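Local coordinates for protein beta-galactosidase (Streptococcus pneumoniae, PDB 4CUB) that probably binds galactose-containing glycans through a carbohydrate-binding module of a beta-galactosidase, an enzyme that hydrolyses terminal beta-D-galactosides, at residues 23-28 and 47-52. Residues are numbered along the deposited sequence; the frame is centred on the assembly and turned at random.
With CA (calcium ion), chain E; GAL (beta-D-galactopyranose), chain C; EDO (1,2-ethanediol), chain G.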
loop_
_atom_site.group_PDB
_atom_site.type_symbol
_atom_site.label_atom_id
_atom_site.label_comp_id
_atom_site.label_asym_id
_atom_site.label_seq_id
_atom_site.Cartn_x
_atom_site.Cartn_y
_atom_site.Cartn_z
ATOM N N SER A 23 4.305 -5.790 4.522
ATOM C CA SER A 23 4.603 -6.940 5.383
ATOM C C SER A 23 5.991 -7.545 5.020
ATOM O O SER A 23 6.811 -7.842 5.904
ATOM C CB SER A 23 3.459 -7.977 5.319
ATOM O OG SER A 23 3.212 -8.403 3.979
ATOM N N ASP A 24 6.272 -7.603 3.723
ATOM C CA ASP A 24 7.498 -8.183 3.164
ATOM C C ASP A 24 7.696 -7.677 1.738
ATOM O O ASP A 24 6.729 -7.274 1.117
ATOM C CB ASP A 24 7.394 -9.731 3.144
ATOM C CG ASP A 24 8.724 -10.408 2.833
ATOM O OD1 ASP A 24 9.781 -9.936 3.326
ATOM O OD2 ASP A 24 8.713 -11.414 2.088
ATOM N N SER A 25 8.933 -7.730 1.216
ATOM C CA SER A 25 9.249 -7.265 -0.138
ATOM C C SER A 25 10.418 -8.024 -0.775
ATOM O O SER A 25 11.290 -8.529 -0.074
ATOM C CB SER A 25 9.645 -5.764 -0.136
ATOM O OG SER A 25 8.778 -4.959 0.635
ATOM N N ASN A 26 10.444 -8.065 -2.108
ATOM C CA ASN A 26 11.668 -8.337 -2.853
ATOM C C ASN A 26 12.649 -7.200 -2.576
ATOM O O ASN A 26 12.331 -6.035 -2.843
ATOM C CB ASN A 26 11.362 -8.401 -4.346
ATOM C CG ASN A 26 12.566 -8.804 -5.178
ATOM O OD1 ASN A 26 13.535 -9.339 -4.659
ATOM N ND2 ASN A 26 12.494 -8.569 -6.479
ATOM N N PRO A 27 13.835 -7.522 -2.011
ATOM C CA PRO A 27 14.735 -6.481 -1.531
ATOM C C PRO A 27 15.118 -5.402 -2.527
ATOM O O PRO A 27 15.174 -4.241 -2.147
ATOM C CB PRO A 27 15.948 -7.280 -1.037
ATOM C CG PRO A 27 15.311 -8.536 -0.511
ATOM C CD PRO A 27 14.305 -8.857 -1.595
ATOM N N SER A 28 15.301 -5.746 -3.799
ATOM C CA SER A 28 15.582 -4.721 -4.804
ATOM C C SER A 28 14.334 -3.937 -5.256
ATOM O O SER A 28 14.472 -2.977 -6.023
ATOM C CB SER A 28 16.271 -5.343 -6.023
ATOM O OG SER A 28 15.441 -6.345 -6.566
ATOM N N ASN A 47 10.577 0.667 -11.489
ATOM C CA ASN A 47 10.160 1.369 -10.290
ATOM C C ASN A 47 8.925 0.710 -9.744
ATOM O O ASN A 47 7.839 0.868 -10.306
ATOM C CB ASN A 47 9.864 2.843 -10.581
ATOM C CG ASN A 47 9.444 3.588 -9.328
ATOM O OD1 ASN A 47 8.256 3.735 -9.058
ATOM N ND2 ASN A 47 10.419 4.008 -8.526
ATOM N N ARG A 48 9.067 -0.020 -8.648
ATOM C CA ARG A 48 7.953 -0.862 -8.165
ATOM C C ARG A 48 8.247 -1.524 -6.845
ATOM O O ARG A 48 9.404 -1.762 -6.510
ATOM C CB ARG A 48 7.549 -1.915 -9.214
ATOM C CG ARG A 48 8.636 -2.920 -9.609
ATOM C CD ARG A 48 8.156 -3.825 -10.746
ATOM N NE ARG A 48 9.207 -4.697 -11.278
ATOM C CZ ARG A 48 9.987 -4.388 -12.313
ATOM N NH1 ARG A 48 9.853 -3.213 -12.955
ATOM N NH2 ARG A 48 10.922 -5.249 -12.703
ATOM N N TRP A 49 7.197 -1.758 -6.067
ATOM C CA TRP A 49 7.265 -2.703 -4.968
ATOM C C TRP A 49 6.836 -4.029 -5.551
ATOM O O TRP A 49 5.898 -4.055 -6.370
ATOM C CB TRP A 49 6.305 -2.340 -3.817
ATOM C CG TRP A 49 6.167 -3.494 -2.835
ATOM C CD1 TRP A 49 6.982 -3.763 -1.767
ATOM C CD2 TRP A 49 5.185 -4.543 -2.867
ATOM N NE1 TRP A 49 6.551 -4.895 -1.122
ATOM C CE2 TRP A 49 5.456 -5.401 -1.778
ATOM C CE3 TRP A 49 4.093 -4.835 -3.706
ATOM C CZ2 TRP A 49 4.678 -6.555 -1.504
ATOM C CZ3 TRP A 49 3.310 -5.971 -3.424
ATOM C CH2 TRP A 49 3.613 -6.818 -2.340
ATOM N N THR A 50 7.487 -5.128 -5.141
ATOM C CA THR A 50 6.983 -6.482 -5.458
ATOM C C THR A 50 7.352 -7.367 -4.316
ATOM O O THR A 50 8.280 -7.048 -3.582
ATOM C CB THR A 50 7.597 -7.159 -6.723
ATOM O OG1 THR A 50 8.892 -7.709 -6.408
ATOM C CG2 THR A 50 7.710 -6.201 -7.908
ATOM N N ASN A 51 6.623 -8.478 -4.159
ATOM C CA ASN A 51 7.133 -9.588 -3.370
ATOM C C ASN A 51 7.575 -10.784 -4.227
ATOM O O ASN A 51 7.365 -11.947 -3.851
ATOM C CB ASN A 51 6.147 -9.993 -2.254
ATOM C CG ASN A 51 4.819 -10.545 -2.777
ATOM O OD1 ASN A 51 4.499 -10.481 -3.972
ATOM N ND2 ASN A 51 4.035 -11.114 -1.855
ATOM N N TRP A 52 8.190 -10.504 -5.381
ATOM C CA TRP A 52 8.651 -11.565 -6.300
ATOM C C TRP A 52 9.594 -12.549 -5.594
ATOM O O TRP A 52 10.599 -12.132 -5.031
ATOM C CB TRP A 52 9.380 -10.940 -7.489
ATOM C CG TRP A 52 9.959 -11.927 -8.529
ATOM C CD1 TRP A 52 9.307 -12.451 -9.611
ATOM C CD2 TRP A 52 11.320 -12.411 -8.610
ATOM N NE1 TRP A 52 10.166 -13.264 -10.344
ATOM C CE2 TRP A 52 11.404 -13.249 -9.751
ATOM C CE3 TRP A 52 12.470 -12.216 -7.827
ATOM C CZ2 TRP A 52 12.592 -13.909 -10.118
ATOM C CZ3 TRP A 52 13.642 -12.882 -8.179
ATOM C CH2 TRP A 52 13.695 -13.712 -9.324
HETATM CA CA CA E . 6.527 4.757 -7.772
HETATM C C1 GAL C . 13.197 -9.581 -10.782
HETATM C C2 GAL C . 12.756 -8.177 -10.333
HETATM C C3 GAL C . 11.244 -8.129 -10.052
HETATM C C4 GAL C . 10.454 -8.718 -11.220
HETATM C C5 GAL C . 10.949 -10.137 -11.528
HETATM C C6 GAL C . 10.292 -10.732 -12.779
HETATM O O2 GAL C . 13.452 -7.800 -9.164
HETATM O O3 GAL C . 10.799 -6.810 -9.795
HETATM O O4 GAL C . 10.561 -7.876 -12.355
HETATM O O5 GAL C . 12.340 -10.076 -11.800
HETATM O O6 GAL C . 8.966 -11.151 -12.550
HETATM C C1 EDO G . 13.914 -0.176 -8.311
HETATM O O1 EDO G . 14.040 -0.310 -6.890
HETATM C C2 EDO G . 13.297 -1.455 -8.872
HETATM O O2 EDO G . 11.904 -1.525 -8.519
HETATM O O HOH W 1 5.563 -11.876 0.640
HETATM O O HOH W 2 13.094 -11.990 -3.834
#
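N26 N donates to T50 O at 2.8 Å and nearly straight (161°). The indole N-H of W49 is shared: NE1 lies 2.8 Å from S25 OG and 3.3 Å from D24 O, both acceptors in the ring plane and both bonds bent. S25 OG also bonds to S113 O. W49 CG points away from the backbone N (chi1 167°), which lays the indole on A59 and V61 of strand 58-67 with its N-H edge at the loop.

By van der Waals contact, N26 and T50 run side by side, N26 CB 3.3 Å from T50 OG1. That hydroxyl accepts from W52 N in an ST turn, and D29 OD2 bonds to both T50 OG1 and N26 ND2. A water bridges N26 OD1 and W52 O.

Galactose sits beside this junction. R48 NH2 donates to its O4 at 2.7 Å and NE to its O3; its C5 lies 3.3 Å above one face of the W52 indole, offset toward the rim, a CH-pi arrangement. D29 and D86 add hydrogen bonds. N47 OD1 binds calcium, with N33, L38 and T174 carbonyls and D36 and E175 carboxylates. Beta-sandwich loops with an aromatic platform, hydrogen-bonding arginine and aspartates and nearby calcium characterise a galactose-binding-domain-like carbohydrate-binding module.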